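Local coordinates for hypothetical protein SpyM3_0169 (Streptococcus pyogenes, PDB 1PG6) that is of unknown function but belongs to the AIM24 family of the cupin clan and binds calcium ions in the crystal, at residues Ile166-Asn180 with Glu208-Ile222. Numbering follows the deposited sequence.
Sequences IKKITLDGGTMTIDN and EGVVNTFRGHGEIYI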
ATOM      1  N   ILE A 166     -11.627  -3.620  -7.223  1.00  9.65           N
ATOM      2  CA  ILE A 166     -10.599  -2.986  -8.053  1.00 11.97           C
ATOM      3  C   ILE A 166     -10.906  -2.926  -9.539  1.00 13.17           C
ATOM      4  O   ILE A 166     -11.391  -3.894 -10.127  1.00 13.48           O
ATOM      5  CB  ILE A 166      -9.235  -3.713  -7.902  1.00 12.36           C
ATOM      6  CG1 ILE A 166      -8.737  -3.582  -6.466  1.00 11.94           C
ATOM      7  CG2 ILE A 166      -8.202  -3.132  -8.888  1.00 15.20           C
ATOM      8  CD1 ILE A 166      -7.496  -4.435  -6.172  1.00 14.28           C
ATOM      9  N   LYS A 167     -10.604  -1.778 -10.142  1.00 14.55           N
ATOM     10  CA  LYS A 167     -10.792  -1.577 -11.571  1.00 15.11           C
ATOM     11  C   LYS A 167      -9.456  -1.097 -12.121  1.00 14.78           C
ATOM     12  O   LYS A 167      -8.816  -0.222 -11.542  1.00 12.91           O
ATOM     13  CB  LYS A 167     -11.870  -0.524 -11.842  1.00 17.78           C
ATOM     14  CG  LYS A 167     -12.100  -0.252 -13.321  1.00 23.44           C
ATOM     15  CD  LYS A 167     -13.218   0.751 -13.532  1.00 27.64           C
ATOM     16  CE  LYS A 167     -13.458   1.003 -15.011  1.00 30.93           C
ATOM     17  NZ  LYS A 167     -12.260   1.594 -15.670  1.00 34.69           N
ATOM     18  N   LYS A 168      -9.030  -1.686 -13.232  1.00 14.95           N
ATOM     19  CA  LYS A 168      -7.771  -1.311 -13.859  1.00 16.62           C
ATOM     20  C   LYS A 168      -8.051  -0.374 -15.026  1.00 17.50           C
ATOM     21  O   LYS A 168      -8.842  -0.694 -15.915  1.00 18.97           O
ATOM     22  CB  LYS A 168      -7.044  -2.562 -14.357  1.00 17.16           C
ATOM     23  CG  LYS A 168      -5.736  -2.292 -15.084  1.00 20.06           C
ATOM     24  CD  LYS A 168      -5.172  -3.582 -15.662  1.00 22.35           C
ATOM     25  CE  LYS A 168      -3.881  -3.341 -16.426  1.00 26.89           C
ATOM     26  NZ  LYS A 168      -3.357  -4.597 -17.035  1.00 29.44           N
ATOM     27  N   ILE A 169      -7.402   0.784 -15.013  1.00 17.60           N
ATOM     28  CA  ILE A 169      -7.572   1.779 -16.067  1.00 19.26           C
ATOM     29  C   ILE A 169      -6.229   1.996 -16.748  1.00 19.51           C
ATOM     30  O   ILE A 169      -5.200   2.103 -16.085  1.00 17.02           O
ATOM     31  CB  ILE A 169      -8.061   3.131 -15.490  1.00 20.19           C
ATOM     32  CG1 ILE A 169      -9.397   2.934 -14.768  1.00 22.25           C
ATOM     33  CG2 ILE A 169      -8.211   4.158 -16.610  1.00 21.89           C
ATOM     34  CD1 ILE A 169      -9.937   4.190 -14.125  1.00 25.41           C
ATOM     35  N   THR A 170      -6.243   2.062 -18.073  1.00 20.65           N
ATOM     36  CA  THR A 170      -5.015   2.265 -18.824  1.00 21.13           C
ATOM     37  C   THR A 170      -5.023   3.612 -19.530  1.00 21.46           C
ATOM     38  O   THR A 170      -5.949   3.920 -20.280  1.00 20.16           O
ATOM     39  CB  THR A 170      -4.819   1.153 -19.880  1.00 23.00           C
ATOM     40  OG1 THR A 170      -4.699  -0.114 -19.223  1.00 24.28           O
ATOM     41  CG2 THR A 170      -3.564   1.410 -20.702  1.00 23.98           C
ATOM     42  N   LEU A 171      -4.004   4.423 -19.264  1.00 21.87           N
ATOM     43  CA  LEU A 171      -3.873   5.723 -19.910  1.00 23.79           C
ATOM     44  C   LEU A 171      -2.884   5.545 -21.053  1.00 24.40           C
ATOM     45  O   LEU A 171      -1.839   4.919 -20.880  1.00 20.92           O
ATOM     46  CB  LEU A 171      -3.346   6.779 -18.931  1.00 23.38           C
ATOM     47  CG  LEU A 171      -4.377   7.619 -18.172  1.00 25.23           C
ATOM     48  CD1 LEU A 171      -3.661   8.631 -17.284  1.00 24.01           C
ATOM     49  CD2 LEU A 171      -5.270   8.346 -19.166  1.00 24.94           C
ATOM     50  N   ASP A 172      -3.215   6.088 -22.220  1.00 27.14           N
ATOM     51  CA  ASP A 172      -2.346   5.958 -23.383  1.00 30.40           C
ATOM     52  C   ASP A 172      -1.747   7.290 -23.824  1.00 30.89           C
ATOM     53  O   ASP A 172      -1.544   7.527 -25.016  1.00 32.59           O
ATOM     54  CB  ASP A 172      -3.119   5.323 -24.544  1.00 34.09           C
ATOM     55  CG  ASP A 172      -2.210   4.861 -25.663  1.00 37.35           C
ATOM     56  OD1 ASP A 172      -1.196   4.195 -25.363  1.00 39.82           O
ATOM     57  OD2 ASP A 172      -2.509   5.157 -26.840  1.00 40.06           O
ATOM     58  N   GLY A 173      -1.458   8.155 -22.857  1.00 29.87           N
ATOM     59  CA  GLY A 173      -0.871   9.445 -23.172  1.00 27.87           C
ATOM     60  C   GLY A 173      -1.706  10.628 -22.728  1.00 26.43           C
ATOM     61  O   GLY A 173      -1.198  11.744 -22.610  1.00 25.72           O
ATOM     62  N   GLY A 174      -2.987  10.382 -22.480  1.00 25.10           N
ATOM     63  CA  GLY A 174      -3.883  11.445 -22.062  1.00 25.09           C
ATOM     64  C   GLY A 174      -3.823  11.764 -20.581  1.00 25.04           C
ATOM     65  O   GLY A 174      -2.852  11.435 -19.899  1.00 24.53           O
ATOM     66  N   THR A 175      -4.868  12.407 -20.078  1.00 23.83           N
ATOM     67  CA  THR A 175      -4.921  12.775 -18.672  1.00 24.83           C
ATOM     68  C   THR A 175      -6.234  12.348 -18.030  1.00 24.41           C
ATOM     69  O   THR A 175      -7.245  12.169 -18.707  1.00 24.62           O
ATOM     70  CB  THR A 175      -4.755  14.299 -18.496  1.00 25.13           C
ATOM     71  OG1 THR A 175      -4.723  14.622 -17.100  1.00 26.25           O
ATOM     72  CG2 THR A 175      -5.912  15.032 -19.152  1.00 25.77           C
HETATM   73  N   MSE A 176      -6.211  12.193 -16.713  1.00 23.34           N
HETATM   74  CA  MSE A 176      -7.398  11.787 -15.980  1.00 22.72           C
HETATM   75  C   MSE A 176      -7.243  12.186 -14.521  1.00 20.35           C
HETATM   76  O   MSE A 176      -6.170  12.033 -13.939  1.00 20.77           O
HETATM   77  CB  MSE A 176      -7.584  10.275 -16.096  1.00 25.36           C
HETATM   78  CG  MSE A 176      -8.878   9.755 -15.511  1.00 28.19           C
HETATM   79 SE   MSE A 176      -9.073   7.858 -15.809  1.00 33.07          SE
HETATM   80  CE  MSE A 176      -9.834   7.911 -17.585  1.00 34.64           C
ATOM     81  N   THR A 177      -8.316  12.706 -13.938  1.00 18.60           N
ATOM     82  CA  THR A 177      -8.299  13.134 -12.546  1.00 16.64           C
ATOM     83  C   THR A 177      -9.305  12.313 -11.746  1.00 16.56           C
ATOM     84  O   THR A 177     -10.479  12.220 -12.102  1.00 15.29           O
ATOM     85  CB  THR A 177      -8.625  14.634 -12.435  1.00 19.42           C
ATOM     86  OG1 THR A 177      -7.601  15.385 -13.105  1.00 19.52           O
ATOM     87  CG2 THR A 177      -8.689  15.062 -10.975  1.00 18.82           C
ATOM     88  N   ILE A 178      -8.825  11.727 -10.655  1.00 14.79           N
ATOM     89  CA  ILE A 178      -9.647  10.871  -9.809  1.00 14.64           C
ATOM     90  C   ILE A 178      -9.506  11.208  -8.328  1.00 13.82           C
ATOM     91  O   ILE A 178      -8.426  11.563  -7.866  1.00 15.27           O
ATOM     92  CB  ILE A 178      -9.219   9.397  -9.980  1.00 15.02           C
ATOM     93  CG1 ILE A 178      -9.174   9.033 -11.465  1.00 16.04           C
ATOM     94  CG2 ILE A 178     -10.184   8.478  -9.241  1.00 14.48           C
ATOM     95  CD1 ILE A 178      -8.493   7.723 -11.728  1.00 16.12           C
ATOM     96  N   ASP A 179     -10.617  11.094  -7.602  1.00 13.33           N
ATOM     97  CA  ASP A 179     -10.649  11.312  -6.159  1.00 12.54           C
ATOM     98  C   ASP A 179      -9.530  10.406  -5.625  1.00 13.32           C
ATOM     99  O   ASP A 179      -9.547   9.191  -5.854  1.00 12.81           O
ATOM    100  CB  ASP A 179     -12.023  10.867  -5.642  1.00 12.38           C
ATOM    101  CG  ASP A 179     -12.156  10.939  -4.139  1.00 13.08           C
ATOM    102  OD1 ASP A 179     -11.151  11.111  -3.423  1.00 15.43           O
ATOM    103  OD2 ASP A 179     -13.306  10.801  -3.676  1.00 12.57           O
ATOM    104  N   ASN A 180      -8.551  10.974  -4.927  1.00 11.95           N
ATOM    105  CA  ASN A 180      -7.429  10.161  -4.451  1.00 12.16           C
ATOM    106  C   ASN A 180      -7.818   9.063  -3.474  1.00 10.86           C
ATOM    107  O   ASN A 180      -7.086   8.086  -3.317  1.00 12.64           O
ATOM    108  CB  ASN A 180      -6.354  11.045  -3.819  1.00 12.92           C
ATOM    109  CG  ASN A 180      -5.029  10.320  -3.659  1.00 13.74           C
ATOM    110  OD1 ASN A 180      -4.466  10.250  -2.565  1.00 15.05           O
ATOM    111  ND2 ASN A 180      -4.532   9.767  -4.753  1.00 11.76           N
ATOM    112  N   GLU A 208     -15.744  16.412  -1.138  1.00 18.56           N
ATOM    113  CA  GLU A 208     -14.650  15.858  -1.932  1.00 17.92           C
ATOM    114  C   GLU A 208     -13.290  16.290  -1.396  1.00 19.37           C
ATOM    115  O   GLU A 208     -13.054  17.476  -1.147  1.00 20.70           O
ATOM    116  CB  GLU A 208     -14.764  16.296  -3.398  1.00 18.17           C
ATOM    117  CG  GLU A 208     -15.908  15.680  -4.172  1.00 17.45           C
ATOM    118  CD  GLU A 208     -15.850  14.173  -4.168  1.00 17.37           C
ATOM    119  OE1 GLU A 208     -14.741  13.612  -4.290  1.00 16.03           O
ATOM    120  OE2 GLU A 208     -16.913  13.545  -4.053  1.00 15.42           O
ATOM    121  N   GLY A 209     -12.401  15.319  -1.229  1.00 18.48           N
ATOM    122  CA  GLY A 209     -11.061  15.599  -0.748  1.00 18.38           C
ATOM    123  C   GLY A 209     -10.118  15.797  -1.920  1.00 16.58           C
ATOM    124  O   GLY A 209     -10.572  16.011  -3.044  1.00 17.75           O
ATOM    125  N   VAL A 210      -8.815  15.716  -1.668  1.00 16.67           N
ATOM    126  CA  VAL A 210      -7.825  15.901  -2.718  1.00 17.82           C
ATOM    127  C   VAL A 210      -8.003  14.909  -3.858  1.00 18.43           C
ATOM    128  O   VAL A 210      -8.422  13.769  -3.651  1.00 16.63           O
ATOM    129  CB  VAL A 210      -6.377  15.752  -2.184  1.00 18.55           C
ATOM    130  CG1 VAL A 210      -6.062  16.869  -1.201  1.00 20.06           C
ATOM    131  CG2 VAL A 210      -6.203  14.391  -1.526  1.00 18.87           C
ATOM    132  N   VAL A 211      -7.687  15.359  -5.065  1.00 18.39           N
ATOM    133  CA  VAL A 211      -7.786  14.510  -6.240  1.00 17.92           C
ATOM    134  C   VAL A 211      -6.377  14.236  -6.746  1.00 18.34           C
ATOM    135  O   VAL A 211      -5.425  14.924  -6.369  1.00 19.59           O
ATOM    136  CB  VAL A 211      -8.596  15.184  -7.367  1.00 17.92           C
ATOM    137  CG1 VAL A 211     -10.003  15.490  -6.884  1.00 20.74           C
ATOM    138  CG2 VAL A 211      -7.901  16.457  -7.825  1.00 20.87           C
ATOM    139  N   ASN A 212      -6.248  13.220  -7.588  1.00 16.98           N
ATOM    140  CA  ASN A 212      -4.962  12.859  -8.163  1.00 17.05           C
ATOM    141  C   ASN A 212      -5.110  13.014  -9.672  1.00 16.63           C
ATOM    142  O   ASN A 212      -5.968  12.377 -10.285  1.00 14.20           O
ATOM    143  CB  ASN A 212      -4.615  11.403  -7.817  1.00 15.44           C
ATOM    144  CG  ASN A 212      -3.135  11.098  -7.978  1.00 15.92           C
ATOM    145  OD1 ASN A 212      -2.460  11.664  -8.841  1.00 16.62           O
ATOM    146  ND2 ASN A 212      -2.626  10.186  -7.156  1.00 15.30           N
ATOM    147  N   THR A 213      -4.302  13.886 -10.269  1.00 16.20           N
ATOM    148  CA  THR A 213      -4.352  14.087 -11.712  1.00 16.88           C
ATOM    149  C   THR A 213      -3.179  13.345 -12.347  1.00 16.65           C
ATOM    150  O   THR A 213      -2.017  13.611 -12.034  1.00 16.97           O
ATOM    151  CB  THR A 213      -4.272  15.584 -12.086  1.00 18.19           C
ATOM    152  OG1 THR A 213      -5.450  16.254 -11.620  1.00 19.52           O
ATOM    153  CG2 THR A 213      -4.167  15.749 -13.599  1.00 18.72           C
ATOM    154  N   PHE A 214      -3.502  12.402 -13.231  1.00 16.07           N
ATOM    155  CA  PHE A 214      -2.512  11.582 -13.925  1.00 16.05           C
ATOM    156  C   PHE A 214      -2.342  12.015 -15.374  1.00 17.09           C
ATOM    157  O   PHE A 214      -3.306  12.399 -16.032  1.00 17.05           O
ATOM    158  CB  PHE A 214      -2.948  10.115 -13.916  1.00 14.96           C
ATOM    159  CG  PHE A 214      -3.188   9.564 -12.545  1.00 15.40           C
ATOM    160  CD1 PHE A 214      -2.125   9.151 -11.752  1.00 15.18           C
ATOM    161  CD2 PHE A 214      -4.480   9.464 -12.043  1.00 16.43           C
ATOM    162  CE1 PHE A 214      -2.343   8.647 -10.471  1.00 15.34           C
ATOM    163  CE2 PHE A 214      -4.709   8.962 -10.765  1.00 13.40           C
ATOM    164  CZ  PHE A 214      -3.638   8.551  -9.977  1.00 15.33           C
ATOM    165  N   ARG A 215      -1.110  11.939 -15.867  1.00 19.45           N
ATOM    166  CA  ARG A 215      -0.810  12.299 -17.250  1.00 21.94           C
ATOM    167  C   ARG A 215       0.271  11.371 -17.797  1.00 19.90           C
ATOM    168  O   ARG A 215       1.270  11.118 -17.126  1.00 20.12           O
ATOM    169  CB  ARG A 215      -0.318  13.749 -17.327  1.00 24.34           C
ATOM    170  CG  ARG A 215      -1.239  14.759 -16.671  1.00 30.06           C
ATOM    171  CD  ARG A 215      -0.692  16.175 -16.783  1.00 34.77           C
ATOM    172  NE  ARG A 215      -1.612  17.151 -16.205  1.00 38.79           N
ATOM    173  CZ  ARG A 215      -1.496  18.467 -16.350  1.00 41.03           C
ATOM    174  NH1 ARG A 215      -0.496  18.978 -17.061  1.00 42.27           N
ATOM    175  NH2 ARG A 215      -2.386  19.272 -15.786  1.00 42.12           N
ATOM    176  N   GLY A 216       0.067  10.858 -19.007  1.00 19.58           N
ATOM    177  CA  GLY A 216       1.062   9.984 -19.608  1.00 20.57           C
ATOM    178  C   GLY A 216       0.588   8.586 -19.957  1.00 21.33           C
ATOM    179  O   GLY A 216      -0.588   8.366 -20.242  1.00 21.38           O
ATOM    180  N   HIS A 217       1.521   7.639 -19.937  1.00 21.35           N
ATOM    181  CA  HIS A 217       1.227   6.246 -20.247  1.00 21.80           C
ATOM    182  C   HIS A 217       1.441   5.371 -19.020  1.00 19.36           C
ATOM    183  O   HIS A 217       2.464   5.473 -18.344  1.00 18.31           O
ATOM    184  CB  HIS A 217       2.133   5.739 -21.373  1.00 24.72           C
ATOM    185  CG  HIS A 217       1.968   6.475 -22.664  1.00 26.97           C
ATOM    186  ND1 HIS A 217       2.411   7.767 -22.848  1.00 29.05           N
ATOM    187  CD2 HIS A 217       1.406   6.099 -23.836  1.00 28.03           C
ATOM    188  CE1 HIS A 217       2.130   8.155 -24.079  1.00 27.77           C
ATOM    189  NE2 HIS A 217       1.520   7.162 -24.700  1.00 28.24           N
ATOM    190  N   GLY A 218       0.477   4.499 -18.743  1.00 19.11           N
ATOM    191  CA  GLY A 218       0.594   3.620 -17.593  1.00 17.82           C
ATOM    192  C   GLY A 218      -0.750   3.150 -17.070  1.00 16.86           C
ATOM    193  O   GLY A 218      -1.796   3.510 -17.611  1.00 16.91           O
ATOM    194  N   GLU A 219      -0.725   2.338 -16.017  1.00 16.12           N
ATOM    195  CA  GLU A 219      -1.963   1.828 -15.434  1.00 16.03           C
ATOM    196  C   GLU A 219      -2.314   2.521 -14.125  1.00 15.29           C
ATOM    197  O   GLU A 219      -1.442   2.950 -13.372  1.00 12.92           O
ATOM    198  CB  GLU A 219      -1.863   0.319 -15.192  1.00 19.62           C
ATOM    199  CG  GLU A 219      -1.730  -0.525 -16.451  1.00 24.42           C
ATOM    200  CD  GLU A 219      -0.414  -0.312 -17.167  1.00 27.27           C
ATOM    201  OE1 GLU A 219       0.644  -0.463 -16.515  1.00 27.69           O
ATOM    202  OE2 GLU A 219      -0.439  -0.003 -18.380  1.00 27.09           O
ATOM    203  N   ILE A 220      -3.612   2.632 -13.870  1.00 14.14           N
ATOM    204  CA  ILE A 220      -4.116   3.241 -12.649  1.00 14.04           C
ATOM    205  C   ILE A 220      -5.092   2.232 -12.060  1.00 12.94           C
ATOM    206  O   ILE A 220      -6.023   1.809 -12.739  1.00 14.46           O
ATOM    207  CB  ILE A 220      -4.889   4.543 -12.941  1.00 15.75           C
ATOM    208  CG1 ILE A 220      -3.953   5.577 -13.571  1.00 15.30           C
ATOM    209  CG2 ILE A 220      -5.494   5.087 -11.658  1.00 15.19           C
ATOM    210  CD1 ILE A 220      -4.684   6.744 -14.194  1.00 19.45           C
ATOM    211  N   TYR A 221      -4.869   1.825 -10.814  1.00 11.05           N
ATOM    212  CA  TYR A 221      -5.772   0.883 -10.164  1.00 10.23           C
ATOM    213  C   TYR A 221      -6.620   1.658  -9.185  1.00  9.04           C
ATOM    214  O   TYR A 221      -6.101   2.302  -8.275  1.00 10.64           O
ATOM    215  CB  TYR A 221      -4.986  -0.208  -9.432  1.00 10.21           C
ATOM    216  CG  TYR A 221      -4.259  -1.125 -10.373  1.00 12.13           C
ATOM    217  CD1 TYR A 221      -4.874  -2.272 -10.880  1.00 10.54           C
ATOM    218  CD2 TYR A 221      -2.977  -0.810 -10.822  1.00 13.58           C
ATOM    219  CE1 TYR A 221      -4.229  -3.081 -11.815  1.00 15.58           C
ATOM    220  CE2 TYR A 221      -2.328  -1.615 -11.757  1.00 14.04           C
ATOM    221  CZ  TYR A 221      -2.953  -2.738 -12.247  1.00 14.52           C
ATOM    222  OH  TYR A 221      -2.305  -3.511 -13.189  1.00 19.40           O
ATOM    223  N   ILE A 222      -7.927   1.632  -9.388  1.00  9.80           N
ATOM    224  CA  ILE A 222      -8.809   2.340  -8.479  1.00  9.19           C
ATOM    225  C   ILE A 222      -9.652   1.338  -7.711  1.00  9.32           C
ATOM    226  O   ILE A 222      -9.777   0.180  -8.114  1.00  9.92           O
ATOM    227  CB  ILE A 222      -9.740   3.317  -9.218  1.00 10.89           C
ATOM    228  CG1 ILE A 222     -10.643   2.555 -10.184  1.00 12.15           C
ATOM    229  CG2 ILE A 222      -8.913   4.352  -9.969  1.00 11.77           C
ATOM    230  CD1 ILE A 222     -11.761   3.397 -10.761  1.00 15.35           C
TER
HETATM  231  O   HOH W   1      -2.159  -1.599 -19.723  1.00 42.45           O
HETATM  232  O   HOH W   2     -12.423  12.520  -1.198  1.00 18.55           O
HETATM  233  O   HOH W   3      -9.268  12.298  -1.524  1.00 23.28           O
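I178 and L171 meet I222 and F214 where two antiparallel ladders, bent at a shared corner, fold over one another. CD1 of I178 reaches CG2 of I222 at 3.8 Å and also touches I220 and F214, while L171 CD1 lies 3.7 Å from F214 CB, the two side chains crossing at about a right angle. I220 CG1 sits over the centre of one face of the F214 ring, N212 OD1 above the other; beyond these, W186 packs edge-to-face against F214.

Backbone hydrogen bonds between antiparallel strands position these side chains, F214 N to M176 O (2.8 Å) among them. Strand 166-171 pairs with 219-222 and strand 174-179 with 211-215. Both segments turn a corner together, at D172-G173 and G216-G218, and a beta bulge shifts the register by one between D172 and T175. There the CA of G173 makes a CH-pi contact over the H217 ring, 3.6 Å from its centroid.

On the face carrying T175, T177, T213 and R215, a chi1 of -176° sets the T175 hydroxyl beside its carbonyl carbon, where OG1 donates to F214 O at 2.8 Å; that oxygen also accepts from M176 N. T177 OG1 and T213 OG1 share a 2.8 Å hydrogen bond, and H195 binds T213 further out.

Apolar packing, with N212 as a polar member, and backbone bonding thus join the two sheets, while the threonine hydroxyls bond on the face turned away.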